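Local coordinates for protein denovo NTF2 (Synthetic construct, PDB 6W40) that adopts a computationally designed NTF2-like fold, one of a set of de novo proteins made with diverse pocket structures, and presumably serves as a scaffold for ligand-binding pockets, at the interface of chains A and B. Numbering follows the deposited sequence. Chains: chain A/B, Denovo NTF2.

Contact 1: the interface of chains A and B. Residues chain A 8, 11-12, 15; chain B 70-72.
A:Met12 and B:Ile72 make the central pair of this apolar patch, in which one face of helix 2-18 of chain A lies against the start of strand 70-78 of chain B. Their side chains slide past each other in opposite directions, and CG of A:Met12 comes to 3.6 Å from CG1 of B:Ile72. Methionine suits the place because its chain is unbranched: extended through chi2 (178°), it reaches out from the helix across the strand and turns only at the CG-SD bond, and its SD also lies 4.0 Å from CA of B:Arg71. The beta-branched isoleucine, at home in a strand, spreads two arms over the helix. CG1 reaches toward A:Met12 and CB of A:Met11, while CG2 packs 3.7 Å from CG of A:Leu8. That leucine crosses the isoleucine obliquely, its CD2 methyl resting 3.4 Å from the carbonyl O of B:Ile72. An alanine at A:Leu8 would probably leave a gap beside CG2 of B:Ile72 and strip the apolar cover from that carbonyl. One helical turn on from A:Met11, the short, branched A:Val15 sets its CG2 methyl against CB of B:Ile70, at 4.0 Å. Polar contact is slight: the backbone N of B:Ile72 points a weak hydrogen bond at the thioether SD of A:Met12, 3.6 Å long but nearly straight, 175° at the hydrogen.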
loop_
_atom_site.group_PDB
_atom_site.type_symbol
_atom_site.label_atom_id
_atom_site.label_comp_id
_atom_site.label_asym_id
_atom_site.label_seq_id
_atom_site.Cartn_x
_atom_site.Cartn_y
_atom_site.Cartn_z
ATOM N N LEU A 8 5.540 7.660 -8.947
ATOM C CA LEU A 8 6.200 7.625 -7.646
ATOM C C LEU A 8 5.301 8.199 -6.562
ATOM O O LEU A 8 5.278 7.700 -5.431
ATOM C CB LEU A 8 7.516 8.400 -7.702
ATOM C CG LEU A 8 8.818 7.655 -7.994
ATOM C CD1 LEU A 8 8.768 6.944 -9.332
ATOM C CD2 LEU A 8 9.974 8.635 -7.952
ATOM N N MET A 11 2.406 5.624 -5.636
ATOM C CA MET A 11 2.867 4.543 -4.768
ATOM C C MET A 11 3.047 5.018 -3.331
ATOM O O MET A 11 2.682 4.307 -2.386
ATOM C CB MET A 11 4.176 3.962 -5.302
ATOM C CG MET A 11 4.005 3.009 -6.469
ATOM S SD MET A 11 3.226 1.460 -5.974
ATOM C CE MET A 11 4.413 0.853 -4.776
ATOM N N MET A 12 3.611 6.214 -3.144
ATOM C CA MET A 12 3.784 6.742 -1.795
ATOM C C MET A 12 2.446 6.971 -1.103
ATOM O O MET A 12 2.359 6.871 0.126
ATOM C CB MET A 12 4.595 8.038 -1.833
ATOM C CG MET A 12 6.098 7.824 -1.914
ATOM S SD MET A 12 7.040 9.360 -2.005
ATOM C CE MET A 12 6.407 10.236 -0.576
ATOM N N VAL A 15 1.169 3.311 0.135
ATOM C CA VAL A 15 1.865 2.736 1.280
ATOM C C VAL A 15 1.491 3.462 2.567
ATOM O O VAL A 15 1.417 2.841 3.634
ATOM C CB VAL A 15 3.389 2.740 1.038
ATOM C CG1 VAL A 15 3.734 1.923 -0.205
ATOM C CG2 VAL A 15 3.913 4.160 0.905
ATOM N N ILE B 70 7.813 5.616 4.205
ATOM C CA ILE B 70 8.322 4.968 3.001
ATOM C C ILE B 70 8.292 5.972 1.857
ATOM O O ILE B 70 7.233 6.505 1.509
ATOM C CB ILE B 70 7.509 3.712 2.658
ATOM C CG1 ILE B 70 7.604 2.694 3.797
ATOM C CG2 ILE B 70 7.999 3.104 1.352
ATOM C CD1 ILE B 70 6.854 1.405 3.532
ATOM N N ARG B 71 9.457 6.231 1.271
ATOM C CA ARG B 71 9.608 7.191 0.188
ATOM C C ARG B 71 10.084 6.460 -1.057
ATOM O O ARG B 71 11.001 5.637 -0.981
ATOM C CB ARG B 71 10.595 8.295 0.576
ATOM C CG ARG B 71 10.123 9.164 1.732
ATOM C CD ARG B 71 11.267 9.500 2.680
ATOM N NE ARG B 71 11.590 8.386 3.568
ATOM C CZ ARG B 71 12.598 8.387 4.436
ATOM N NH1 ARG B 71 13.393 9.444 4.533
ATOM N NH2 ARG B 71 12.813 7.329 5.207
ATOM N N ILE B 72 9.464 6.757 -2.196
ATOM C CA ILE B 72 9.792 6.115 -3.464
ATOM C C ILE B 72 10.636 7.080 -4.288
ATOM O O ILE B 72 10.197 8.194 -4.598
ATOM C CB ILE B 72 8.526 5.693 -4.226
ATOM C CG1 ILE B 72 7.614 4.863 -3.320
ATOM C CG2 ILE B 72 8.893 4.895 -5.468
ATOM C CD1 ILE B 72 8.264 3.604 -2.783
#

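Contact 2: the interface of chains A and B. Residues chain A 15, 19-20; chain B 19-20, 62, 67, 70.
A:Phe19 reaches out of chain A into chain B, where B:Met20, B:Ile70 and B:Val67 meet it. B:Met20 lies against the root of the aromatic side chain: its SD comes to 3.4 Å from CB of A:Phe19, and its CB sits 3.7 Å from CG of the ring. The two side chains cross at about a right angle, so the methionine bridges the base of the phenylalanine instead of running along it. Farther out, the CD1 methyl of B:Ile70 touches the ring at CE1, 3.7 Å away, and CG2 of B:Val67 meets the ring tip, CZ, at 3.9 Å. A phenylalanine suits this place because a rigid, flat ring can touch several aliphatic groups at once without bringing a polar atom that would need a partner. The carbonyl O of B:Phe19 stands 4.1 Å above one face, offset toward the rim, and CD1 of B:Leu62 lies a little beyond CE2.

The reach of A:Phe19 follows from its first torsion, with CG anti to the backbone N (chi1 178°). B:Met20 continues in an extended line beyond CG, and its terminal CE methyl arrives 3.8 Å from CG1 of A:Val15, the methyl not used on B:Ile70. Thus a long, flexible thioether spans from the phenylalanine to the helix. On the other flank A:Met20 bends at chi3 (-43°), bringing its CE methyl to 3.4 Å from the backbone N of B:Ile70, while its CG passes near the carbonyl O of B:Val67.

In the fold, A:Phe19 and A:Met20 directly follow helix 2-18 of chain A. They meet the equivalent segment of chain B, the end of its helix 51-62, and its strands 66-68 and 70-78.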
loop_
_atom_site.group_PDB
_atom_site.type_symbol
_atom_site.label_atom_id
_atom_site.label_comp_id
_atom_site.label_asym_id
_atom_site.label_seq_id
_atom_site.Cartn_x
_atom_site.Cartn_y
_atom_site.Cartn_z
ATOM N N VAL A 15 1.169 3.311 0.135
ATOM C CA VAL A 15 1.865 2.736 1.280
ATOM C C VAL A 15 1.491 3.462 2.567
ATOM O O VAL A 15 1.417 2.841 3.634
ATOM C CB VAL A 15 3.389 2.740 1.038
ATOM C CG1 VAL A 15 3.734 1.923 -0.205
ATOM C CG2 VAL A 15 3.913 4.160 0.905
ATOM N N PHE A 19 -0.892 0.647 4.001
ATOM C CA PHE A 19 0.205 -0.217 4.425
ATOM C C PHE A 19 0.804 0.286 5.730
ATOM O O PHE A 19 0.530 -0.272 6.797
ATOM C CB PHE A 19 1.283 -0.292 3.340
ATOM C CG PHE A 19 2.484 -1.126 3.715
ATOM C CD1 PHE A 19 3.710 -0.889 3.118
ATOM C CD2 PHE A 19 2.386 -2.156 4.640
ATOM C CE1 PHE A 19 4.816 -1.645 3.447
ATOM C CE2 PHE A 19 3.491 -2.913 4.975
ATOM C CZ PHE A 19 4.707 -2.657 4.376
ATOM N N MET A 20 1.641 1.322 5.643
ATOM C CA MET A 20 2.280 1.929 6.805
ATOM C C MET A 20 1.254 2.194 7.898
ATOM O O MET A 20 0.633 3.263 7.926
ATOM C CB MET A 20 2.986 3.224 6.403
ATOM C CG MET A 20 3.708 3.925 7.536
ATOM S SD MET A 20 4.107 5.632 7.120
ATOM C CE MET A 20 4.681 5.424 5.436
ATOM N N PHE B 19 1.955 -6.503 -1.250
ATOM C CA PHE B 19 2.752 -6.436 -0.030
ATOM C C PHE B 19 1.962 -5.892 1.150
ATOM O O PHE B 19 2.500 -5.828 2.261
ATOM C CB PHE B 19 3.981 -5.546 -0.243
ATOM C CG PHE B 19 5.205 -6.283 -0.698
ATOM C CD1 PHE B 19 5.945 -7.040 0.195
ATOM C CD2 PHE B 19 5.635 -6.193 -2.011
ATOM C CE1 PHE B 19 7.080 -7.710 -0.218
ATOM C CE2 PHE B 19 6.770 -6.860 -2.431
ATOM C CZ PHE B 19 7.493 -7.619 -1.533
ATOM N N MET B 20 0.705 -5.495 0.933
ATOM C CA MET B 20 -0.069 -4.722 1.891
ATOM C C MET B 20 -1.549 -5.085 1.743
ATOM O O MET B 20 -2.388 -4.288 1.328
ATOM C CB MET B 20 0.164 -3.222 1.690
ATOM C CG MET B 20 0.629 -2.862 0.282
ATOM S SD MET B 20 0.929 -1.101 0.031
ATOM C CE MET B 20 1.892 -1.119 -1.477
ATOM N N LEU B 62 8.291 -9.533 7.614
ATOM C CA LEU B 62 7.560 -8.287 7.403
ATOM C C LEU B 62 6.766 -7.870 8.633
ATOM O O LEU B 62 6.582 -6.670 8.869
ATOM C CB LEU B 62 6.633 -8.429 6.192
ATOM C CG LEU B 62 6.030 -7.172 5.553
ATOM C CD1 LEU B 62 4.721 -6.760 6.217
ATOM C CD2 LEU B 62 7.030 -6.024 5.573
ATOM N N VAL B 67 8.159 -0.596 9.627
ATOM C CA VAL B 67 8.514 0.341 8.568
ATOM C C VAL B 67 7.658 1.592 8.704
ATOM O O VAL B 67 6.470 1.516 9.041
ATOM C CB VAL B 67 8.350 -0.300 7.176
ATOM C CG1 VAL B 67 9.375 -1.405 6.980
ATOM C CG2 VAL B 67 6.940 -0.843 6.997
ATOM N N ILE B 70 7.813 5.616 4.205
ATOM C CA ILE B 70 8.322 4.968 3.001
ATOM C C ILE B 70 8.292 5.972 1.857
ATOM O O ILE B 70 7.233 6.505 1.509
ATOM C CB ILE B 70 7.509 3.712 2.658
ATOM C CG1 ILE B 70 7.604 2.694 3.797
ATOM C CG2 ILE B 70 7.999 3.104 1.352
ATOM C CD1 ILE B 70 6.854 1.405 3.532
#

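Contact 1 and contact 2 are neighbouring patches, both mainly apolar, of one interface, the centres of their C-alpha atoms about 9 Å apart. A:Val15 and B:Ile70 belong to both, so the packing runs unbroken from the middle of helix 2-18 in chain A to the residues just after it. Contact 1 sets helix against strand, whereas contact 2 brings the same segment of both copies together in unequal roles, in keeping with an interface that is not an exact two-fold. Apolar burial of this kind could contribute to holding a dimer together, but the structure alone does not show whether this pairing persists in solution.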